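Local atomic coordinates of putative TetR transcriptional regulator (Rhodococcus sp., PDB entry 2I10), a protein that probably binds DNA as a transcriptional regulator of the TetR family and carries p-nitrophenol in a ligand pocket. Residues B[64-78]-B[87-99]. Numbering follows the deposited sequence.
Sequences DRYMCERTLQLEEAM and VLDFLTGRVEVFT
Arg-94, on helix 83-98, puts its guanidinium against the carbonyls of Met-67 and Cys-68 in the bend between helices 55-66 and 71-78. From CB, CG turns beside the backbone N (chi1 -77°) and passes over the rim of one face of the Phe-90 ring, one turn back on the same helix. The chain then bends at chi2 and chi3, which brings CD and NE up to the carbonyl of Cys-68, with NE 3.3 Å from Cys-68 O. At the tip the two terminal nitrogens part company. NH1 lies against the aliphatic start of Gln-73, 3.7 Å from CB, while NH2 donates a hydrogen bond to Met-67 O at 3.0 Å. That oxygen sits close to the guanidinium plane and NH2 in the carbonyl plane, yet the N-H...O angle is a bent 133°. Met-67 is where the chain leaves helical geometry, so the arginine supplies a donor to a carbonyl of the break.

In TetR-family proteins the helix after the DNA-binding domain leads into the helical C-terminal domain, and this break falls on that passage. Beyond it helix 71-78 runs roughly antiparallel to 87-98, 143° between directions and 8.3 Å apart at the axes. Leu-74 CD1 stands over the centre of the Phe-90 face opposite Arg-94 CG, a CH-pi contact 3.5 Å from the centroid and almost on the ring normal. Farther along, Ala-77 CB packs on Phe-90 CB at 3.7 Å, where the backbones come close. Toward the other end, Cys-68 SG, disulfide-bonded to Cys-107, makes an oblique sulfur-aromatic contact with the Phe-98 ring, 3.5 Å from CZ. Val-97 rests CG1 near the carbonyls of Asp-64 and Arg-65, and a water donates to both Arg-65 O and Val-97 O, linking the two segments.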
loop_
_atom_site.group_PDB
_atom_site.type_symbol
_atom_site.label_atom_id
_atom_site.label_comp_id
_atom_site.label_asym_id
_atom_site.label_seq_id
_atom_site.Cartn_x
_atom_site.Cartn_y
_atom_site.Cartn_z
ATOM N N ASP B 64 -5.911 15.155 6.157
ATOM C CA ASP B 64 -5.294 14.703 7.406
ATOM C C ASP B 64 -5.588 13.226 7.656
ATOM O O ASP B 64 -4.719 12.495 8.101
ATOM C CB ASP B 64 -5.807 15.492 8.624
ATOM C CG ASP B 64 -5.368 16.946 8.628
ATOM O OD1 ASP B 64 -4.445 17.302 7.856
ATOM O OD2 ASP B 64 -5.953 17.742 9.421
ATOM N N ARG B 65 -6.832 12.805 7.404
ATOM C CA ARG B 65 -7.247 11.429 7.667
ATOM C C ARG B 65 -6.653 10.433 6.636
ATOM O O ARG B 65 -6.265 9.341 7.003
ATOM C CB ARG B 65 -8.781 11.350 7.717
ATOM C CG ARG B 65 -9.387 9.977 8.057
ATOM C CD ARG B 65 -9.050 9.502 9.468
ATOM N NE ARG B 65 -9.432 10.426 10.547
ATOM C CZ ARG B 65 -10.537 10.314 11.287
ATOM N NH1 ARG B 65 -11.400 9.335 11.047
ATOM N NH2 ARG B 65 -10.799 11.192 12.254
ATOM N N TYR B 66 -6.573 10.816 5.368
ATOM C CA TYR B 66 -6.287 9.852 4.302
ATOM C C TYR B 66 -4.969 9.976 3.549
ATOM O O TYR B 66 -4.690 9.142 2.699
ATOM C CB TYR B 66 -7.395 9.900 3.271
ATOM C CG TYR B 66 -8.720 9.299 3.746
ATOM C CD1 TYR B 66 -8.937 7.922 3.675
ATOM C CD2 TYR B 66 -9.758 10.115 4.236
ATOM C CE1 TYR B 66 -10.148 7.345 4.084
ATOM C CE2 TYR B 66 -11.004 9.541 4.660
ATOM C CZ TYR B 66 -11.176 8.158 4.573
ATOM O OH TYR B 66 -12.358 7.560 4.987
HETATM N N MSE B 67 -4.188 11.017 3.799
HETATM C CA MSE B 67 -2.962 11.270 3.034
HETATM C C MSE B 67 -1.790 10.714 3.838
HETATM O O MSE B 67 -1.608 11.131 4.984
HETATM C CB MSE B 67 -2.787 12.781 2.737
HETATM C CG MSE B 67 -2.903 13.253 1.228
HETATM SE SE MSE B 67 -1.989 15.095 1.034
HETATM C CE MSE B 67 -0.198 14.496 1.226
ATOM N N CYS B 68 -1.025 9.760 3.279
ATOM C CA CYS B 68 0.254 9.321 3.889
ATOM C C CYS B 68 1.223 10.518 4.028
ATOM O O CYS B 68 1.812 10.752 5.085
ATOM C CB CYS B 68 0.911 8.136 3.083
ATOM S SG CYS B 68 0.105 6.401 3.350
ATOM N N GLU B 69 1.333 11.289 2.953
ATOM C CA GLU B 69 2.386 12.305 2.782
ATOM C C GLU B 69 2.100 13.689 3.383
ATOM O O GLU B 69 2.693 14.678 2.934
ATOM C CB GLU B 69 2.685 12.487 1.295
ATOM C CG GLU B 69 2.909 11.187 0.547
ATOM C CD GLU B 69 1.636 10.556 -0.036
ATOM O OE1 GLU B 69 0.501 10.884 0.374
ATOM O OE2 GLU B 69 1.799 9.712 -0.923
ATOM N N ARG B 70 1.204 13.764 4.370
ATOM C CA ARG B 70 0.808 15.036 4.998
ATOM C C ARG B 70 1.978 15.910 5.467
ATOM O O ARG B 70 2.746 15.484 6.328
ATOM C CB ARG B 70 -0.148 14.745 6.175
ATOM C CG ARG B 70 -1.178 15.838 6.371
ATOM C CD ARG B 70 -2.011 16.064 5.122
ATOM N NE ARG B 70 -3.040 17.055 5.369
ATOM C CZ ARG B 70 -3.282 18.176 4.679
ATOM N NH1 ARG B 70 -2.600 18.513 3.601
ATOM N NH2 ARG B 70 -4.290 18.959 5.056
ATOM N N THR B 71 2.067 17.141 4.925
ATOM C CA THR B 71 3.204 18.039 5.128
ATOM C C THR B 71 3.596 18.342 6.572
ATOM O O THR B 71 4.776 18.236 6.935
ATOM C CB THR B 71 3.146 19.378 4.250
ATOM O OG1 THR B 71 4.185 20.240 4.674
ATOM C CG2 THR B 71 1.881 20.139 4.410
ATOM N N LEU B 72 2.614 18.709 7.388
ATOM C CA LEU B 72 2.860 19.154 8.766
ATOM C C LEU B 72 3.434 18.020 9.616
ATOM O O LEU B 72 4.373 18.226 10.380
ATOM C CB LEU B 72 1.579 19.750 9.396
ATOM C CG LEU B 72 1.486 19.891 10.941
ATOM C CD1 LEU B 72 2.539 20.825 11.522
ATOM C CD2 LEU B 72 0.102 20.308 11.443
ATOM N N GLN B 73 2.902 16.809 9.448
ATOM C CA GLN B 73 3.381 15.689 10.229
ATOM C C GLN B 73 4.752 15.240 9.760
ATOM O O GLN B 73 5.567 14.888 10.573
ATOM C CB GLN B 73 2.382 14.542 10.213
ATOM C CG GLN B 73 1.187 14.776 11.135
ATOM C CD GLN B 73 0.308 15.946 10.670
ATOM O OE1 GLN B 73 0.027 16.117 9.463
ATOM N NE2 GLN B 73 -0.111 16.782 11.641
ATOM N N LEU B 74 5.020 15.293 8.461
ATOM C CA LEU B 74 6.349 14.932 7.967
ATOM C C LEU B 74 7.421 15.911 8.495
ATOM O O LEU B 74 8.444 15.508 9.057
ATOM C CB LEU B 74 6.339 14.890 6.444
ATOM C CG LEU B 74 7.605 14.370 5.768
ATOM C CD1 LEU B 74 7.907 12.921 6.139
ATOM C CD2 LEU B 74 7.374 14.521 4.259
ATOM N N GLU B 75 7.143 17.200 8.340
ATOM C CA GLU B 75 7.994 18.269 8.851
ATOM C C GLU B 75 8.225 18.194 10.351
ATOM O O GLU B 75 9.361 18.321 10.802
ATOM C CB GLU B 75 7.453 19.630 8.401
ATOM C CG GLU B 75 7.742 19.811 6.898
ATOM C CD GLU B 75 7.160 21.060 6.289
ATOM O OE1 GLU B 75 6.223 21.626 6.907
ATOM O OE2 GLU B 75 7.641 21.464 5.183
ATOM N N GLU B 76 7.168 17.921 11.112
ATOM C CA GLU B 76 7.321 17.758 12.546
ATOM C C GLU B 76 8.223 16.588 12.887
ATOM O O GLU B 76 9.019 16.663 13.821
ATOM C CB GLU B 76 5.960 17.737 13.296
ATOM C CG GLU B 76 5.237 16.387 13.432
ATOM C CD GLU B 76 3.761 16.531 13.918
ATOM O OE1 GLU B 76 3.192 17.664 13.861
ATOM O OE2 GLU B 76 3.177 15.504 14.359
ATOM N N ALA B 77 8.125 15.503 12.119
ATOM C CA ALA B 77 9.009 14.363 12.335
ATOM C C ALA B 77 10.476 14.702 11.954
ATOM O O ALA B 77 11.393 14.272 12.621
ATOM C CB ALA B 77 8.507 13.159 11.554
HETATM N N MSE B 78 10.689 15.479 10.897
HETATM C CA MSE B 78 12.047 15.720 10.397
HETATM C C MSE B 78 12.903 16.537 11.374
HETATM O O MSE B 78 14.126 16.539 11.251
HETATM C CB MSE B 78 12.008 16.390 9.018
HETATM C CG MSE B 78 11.370 15.532 7.918
HETATM SE SE MSE B 78 12.278 13.807 7.563
HETATM C CE MSE B 78 11.182 12.656 8.663
ATOM N N VAL B 87 12.832 9.419 10.927
ATOM C CA VAL B 87 12.104 8.338 10.257
ATOM C C VAL B 87 11.257 7.471 11.227
ATOM O O VAL B 87 10.086 7.170 10.921
ATOM C CB VAL B 87 13.053 7.558 9.368
ATOM C CG1 VAL B 87 12.429 6.216 8.875
ATOM C CG2 VAL B 87 13.493 8.484 8.173
ATOM N N LEU B 88 11.845 7.117 12.376
ATOM C CA LEU B 88 11.154 6.389 13.427
ATOM C C LEU B 88 9.860 7.093 13.892
ATOM O O LEU B 88 8.781 6.464 13.943
ATOM C CB LEU B 88 12.092 6.103 14.614
ATOM C CG LEU B 88 11.365 5.547 15.846
ATOM C CD1 LEU B 88 11.012 4.067 15.701
ATOM C CD2 LEU B 88 12.203 5.721 17.091
ATOM N N ASP B 89 9.997 8.371 14.256
ATOM C CA ASP B 89 8.910 9.264 14.621
ATOM C C ASP B 89 7.858 9.272 13.523
ATOM O O ASP B 89 6.686 9.065 13.769
ATOM C CB ASP B 89 9.489 10.672 14.654
ATOM C CG ASP B 89 9.191 11.428 15.900
ATOM O OD1 ASP B 89 9.717 10.993 16.973
ATOM O OD2 ASP B 89 8.497 12.499 15.788
ATOM N N PHE B 90 8.284 9.546 12.298
ATOM C CA PHE B 90 7.368 9.555 11.180
ATOM C C PHE B 90 6.580 8.237 10.995
ATOM O O PHE B 90 5.337 8.233 10.824
ATOM C CB PHE B 90 8.081 9.874 9.892
ATOM C CG PHE B 90 7.144 10.082 8.773
ATOM C CD1 PHE B 90 6.129 11.046 8.893
ATOM C CD2 PHE B 90 7.216 9.310 7.627
ATOM C CE1 PHE B 90 5.200 11.228 7.874
ATOM C CE2 PHE B 90 6.308 9.502 6.605
ATOM C CZ PHE B 90 5.302 10.450 6.721
ATOM N N LEU B 91 7.299 7.129 11.019
ATOM C CA LEU B 91 6.663 5.823 10.732
ATOM C C LEU B 91 5.697 5.399 11.809
ATOM O O LEU B 91 4.570 4.961 11.494
ATOM C CB LEU B 91 7.699 4.715 10.438
ATOM C CG LEU B 91 8.543 4.830 9.187
ATOM C CD1 LEU B 91 9.504 3.580 9.096
ATOM C CD2 LEU B 91 7.720 5.030 7.891
ATOM N N THR B 92 6.099 5.527 13.084
ATOM C CA THR B 92 5.198 5.229 14.201
ATOM C C THR B 92 3.975 6.198 14.312
ATOM O O THR B 92 2.881 5.793 14.712
ATOM C CB THR B 92 5.925 5.219 15.574
ATOM O OG1 THR B 92 6.462 6.521 15.844
ATOM C CG2 THR B 92 7.026 4.181 15.638
ATOM N N GLY B 93 4.179 7.466 13.982
ATOM C CA GLY B 93 3.100 8.451 13.898
ATOM C C GLY B 93 2.063 8.086 12.831
ATOM O O GLY B 93 0.863 8.232 13.054
ATOM N N ARG B 94 2.538 7.592 11.686
ATOM C CA ARG B 94 1.672 7.174 10.595
ATOM C C ARG B 94 0.860 5.993 11.043
ATOM O O ARG B 94 -0.333 5.920 10.765
ATOM C CB ARG B 94 2.444 6.821 9.318
ATOM C CG ARG B 94 2.976 7.988 8.465
ATOM C CD ARG B 94 2.437 9.323 8.931
ATOM N NE ARG B 94 1.294 9.762 8.171
ATOM C CZ ARG B 94 0.457 10.715 8.557
ATOM N NH1 ARG B 94 0.611 11.339 9.726
ATOM N NH2 ARG B 94 -0.545 11.036 7.764
ATOM N N VAL B 95 1.490 5.065 11.745
ATOM C CA VAL B 95 0.782 3.888 12.241
ATOM C C VAL B 95 -0.352 4.305 13.211
ATOM O O VAL B 95 -1.410 3.700 13.217
ATOM C CB VAL B 95 1.742 2.844 12.900
ATOM C CG1 VAL B 95 0.947 1.779 13.664
ATOM C CG2 VAL B 95 2.607 2.140 11.838
ATOM N N GLU B 96 -0.124 5.313 14.047
ATOM C CA GLU B 96 -1.186 5.872 14.857
ATOM C C GLU B 96 -2.339 6.411 13.977
ATOM O O GLU B 96 -3.484 6.067 14.212
ATOM C CB GLU B 96 -0.671 6.975 15.800
ATOM C CG GLU B 96 0.534 6.590 16.744
ATOM C CD GLU B 96 1.183 7.843 17.474
ATOM O OE1 GLU B 96 1.182 8.983 16.904
ATOM O OE2 GLU B 96 1.706 7.680 18.603
ATOM N N VAL B 97 -2.039 7.259 12.994
ATOM C CA VAL B 97 -3.063 7.782 12.079
ATOM C C VAL B 97 -3.814 6.655 11.329
ATOM O O VAL B 97 -5.041 6.664 11.288
ATOM C CB VAL B 97 -2.513 8.844 11.082
ATOM C CG1 VAL B 97 -3.503 9.103 9.941
ATOM C CG2 VAL B 97 -2.237 10.137 11.803
ATOM N N PHE B 98 -3.079 5.680 10.805
ATOM C CA PHE B 98 -3.630 4.590 9.970
ATOM C C PHE B 98 -4.561 3.660 10.739
ATOM O O PHE B 98 -5.473 3.008 10.163
ATOM C CB PHE B 98 -2.497 3.718 9.460
ATOM C CG PHE B 98 -1.568 4.399 8.522
ATOM C CD1 PHE B 98 -1.946 5.543 7.838
ATOM C CD2 PHE B 98 -0.321 3.854 8.278
ATOM C CE1 PHE B 98 -1.095 6.142 6.958
ATOM C CE2 PHE B 98 0.522 4.413 7.372
ATOM C CZ PHE B 98 0.148 5.573 6.723
ATOM N N THR B 99 -4.317 3.562 12.036
ATOM C CA THR B 99 -5.115 2.705 12.875
ATOM C C THR B 99 -6.047 3.612 13.655
ATOM O O THR B 99 -6.443 3.309 14.773
ATOM C CB THR B 99 -4.220 1.842 13.791
ATOM O OG1 THR B 99 -3.335 2.691 14.507
ATOM C CG2 THR B 99 -3.356 0.893 12.985
HETATM O O HOH W 1 -6.894 6.694 8.607
#